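Local structure of mannose-specific lectin CEA chain 1 (Colocasia esculenta, 5D5G) at residues G38-N43 with T70-R75. The protein binds mannose as a tuber lectin, agglutinates rabbit erythrocytes and is toxic to cotton aphids and other hemipteran insects. Numbering follows the deposited sequence.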
# COMPACT_ATOMS: atom_id res chain seq x y z
N GLY A 38 5.21 -8.52 15.78
CA GLY A 38 3.89 -8.99 15.44
C GLY A 38 3.82 -10.38 16.04
O GLY A 38 4.74 -11.18 15.89
N ASN A 39 2.75 -10.67 16.75
CA ASN A 39 2.68 -11.92 17.50
C ASN A 39 2.35 -13.10 16.60
O ASN A 39 1.56 -13.97 16.97
CB ASN A 39 1.66 -11.75 18.62
CG ASN A 39 1.30 -10.29 18.85
OD1 ASN A 39 1.38 -9.47 17.93
ND2 ASN A 39 0.92 -9.95 20.07
N TRP A 40 2.98 -13.15 15.43
CA TRP A 40 2.51 -14.00 14.35
C TRP A 40 3.61 -14.47 13.42
O TRP A 40 4.58 -13.75 13.14
CB TRP A 40 1.47 -13.23 13.55
CG TRP A 40 0.86 -13.98 12.42
CD1 TRP A 40 -0.35 -14.62 12.42
CD2 TRP A 40 1.41 -14.15 11.11
NE1 TRP A 40 -0.58 -15.19 11.19
CE2 TRP A 40 0.49 -14.92 10.37
CE3 TRP A 40 2.59 -13.74 10.49
CZ2 TRP A 40 0.72 -15.28 9.04
CZ3 TRP A 40 2.82 -14.10 9.18
CH2 TRP A 40 1.88 -14.86 8.47
N GLN A 41 3.43 -15.69 12.90
CA GLN A 41 4.36 -16.29 11.95
C GLN A 41 3.63 -17.32 11.10
O GLN A 41 2.65 -17.91 11.53
CB GLN A 41 5.48 -17.00 12.70
CG GLN A 41 4.95 -18.08 13.62
CD GLN A 41 6.02 -18.74 14.45
OE1 GLN A 41 7.02 -19.22 13.92
NE2 GLN A 41 5.81 -18.76 15.76
N SER A 42 4.13 -17.55 9.90
CA SER A 42 3.60 -18.59 9.03
C SER A 42 3.72 -19.98 9.64
O SER A 42 3.09 -20.93 9.17
CB SER A 42 4.34 -18.58 7.69
OG SER A 42 5.64 -19.13 7.83
N ASN A 43 4.54 -20.09 10.69
CA ASN A 43 4.82 -21.37 11.35
C ASN A 43 5.24 -22.48 10.38
O ASN A 43 4.84 -23.64 10.52
CB ASN A 43 3.65 -21.81 12.24
CG ASN A 43 4.05 -22.91 13.22
OD1 ASN A 43 5.18 -22.95 13.70
ND2 ASN A 43 3.11 -23.80 13.51
N THR A 70 4.92 -24.83 -3.24
CA THR A 70 4.16 -24.09 -2.24
C THR A 70 4.36 -24.71 -0.85
O THR A 70 4.43 -25.93 -0.73
CB THR A 70 2.64 -24.07 -2.60
OG1 THR A 70 2.41 -23.17 -3.69
CG2 THR A 70 1.77 -23.65 -1.42
N VAL A 71 4.48 -23.86 0.17
CA VAL A 71 4.60 -24.33 1.56
C VAL A 71 3.53 -23.75 2.50
O VAL A 71 3.14 -24.40 3.48
CB VAL A 71 6.00 -24.04 2.14
CG1 VAL A 71 6.23 -24.83 3.42
CG2 VAL A 71 7.08 -24.36 1.11
N TRP A 72 3.08 -22.52 2.23
CA TRP A 72 2.04 -21.87 3.05
C TRP A 72 1.16 -20.95 2.22
O TRP A 72 1.62 -20.34 1.26
CB TRP A 72 2.70 -21.08 4.19
CG TRP A 72 1.75 -20.47 5.19
CD1 TRP A 72 1.20 -21.08 6.28
CD2 TRP A 72 1.30 -19.12 5.21
NE1 TRP A 72 0.40 -20.19 6.97
CE2 TRP A 72 0.45 -18.98 6.33
CE3 TRP A 72 1.51 -18.01 4.38
CZ2 TRP A 72 -0.18 -17.78 6.64
CZ3 TRP A 72 0.89 -16.82 4.69
CH2 TRP A 72 0.05 -16.71 5.81
N ARG A 73 -0.11 -20.86 2.59
CA ARG A 73 -1.02 -19.98 1.87
C ARG A 73 -1.83 -19.17 2.86
O ARG A 73 -2.12 -19.64 3.97
CB ARG A 73 -1.98 -20.78 0.99
CG ARG A 73 -1.45 -22.09 0.44
CD ARG A 73 -2.29 -23.27 0.92
NE ARG A 73 -1.74 -24.56 0.50
CZ ARG A 73 -2.37 -25.42 -0.30
NH1 ARG A 73 -3.58 -25.13 -0.76
NH2 ARG A 73 -1.80 -26.57 -0.63
N SER A 74 -2.20 -17.96 2.46
CA SER A 74 -3.11 -17.14 3.23
C SER A 74 -4.52 -17.73 3.19
O SER A 74 -5.25 -17.71 4.19
CB SER A 74 -3.16 -15.71 2.67
OG SER A 74 -4.05 -14.92 3.43
N ARG A 75 -4.89 -18.26 2.03
CA ARG A 75 -6.19 -18.90 1.89
C ARG A 75 -7.29 -17.87 2.13
O ARG A 75 -8.26 -18.12 2.84
CB ARG A 75 -6.31 -20.13 2.80
CG ARG A 75 -5.55 -21.36 2.26
CD ARG A 75 -5.10 -22.31 3.37
NE ARG A 75 -6.17 -22.63 4.30
CZ ARG A 75 -6.05 -23.50 5.31
NH1 ARG A 75 -4.91 -24.13 5.51
NH2 ARG A 75 -7.09 -23.73 6.11
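Ser-42 and Trp-72 mark the closest backbone approach, with 7.0 Å between Ser-42 CA and Trp-72 CA; the contact is made by the two indoles and by Ser-42, with no main-chain hydrogen bond between the segments. The bond from CA to CB of Trp-72 points toward 38-43. Its CG lies anti to the backbone N (chi1 -174°), which extends the indole to Ser-42 and the Trp-40 ring. Ser-42 CB sits over one face of this indole as a CH-pi contact, 4.0 Å from the centroid of the Trp-72 five-membered ring and 9° off its normal. The Ser-42 carbonyl O also lies 3.5 Å from Trp-72 CD1. The opposite face of Trp-72 carries Ser-74 N, offset toward the rim.

Within this chain, strands 40-41 and 70-73 are outer strands of two different four-stranded antiparallel sheets; the contact thus joins two sheets of the beta-prism II fold of monocot mannose-binding lectins. Trp-40, a mannose-binding residue, arrives from the opposite direction to Trp-72. Trp-40 CZ2 comes to 3.6 Å from Trp-72 CZ2, which lies at the Trp-40 ring edge. The two six-membered rings meet obliquely, with planes at 72°. Ser-42 N covers part of one Trp-40 face.

Ser-42 OG is hydrogen-bonded to Thr-44 OG1, Leu-33 N and Asn-32 OD1. Asn-32 probably binds mannose, as in related lectins. Ile-63 of strand 61-64 packs against both Ser-42 and Trp-72.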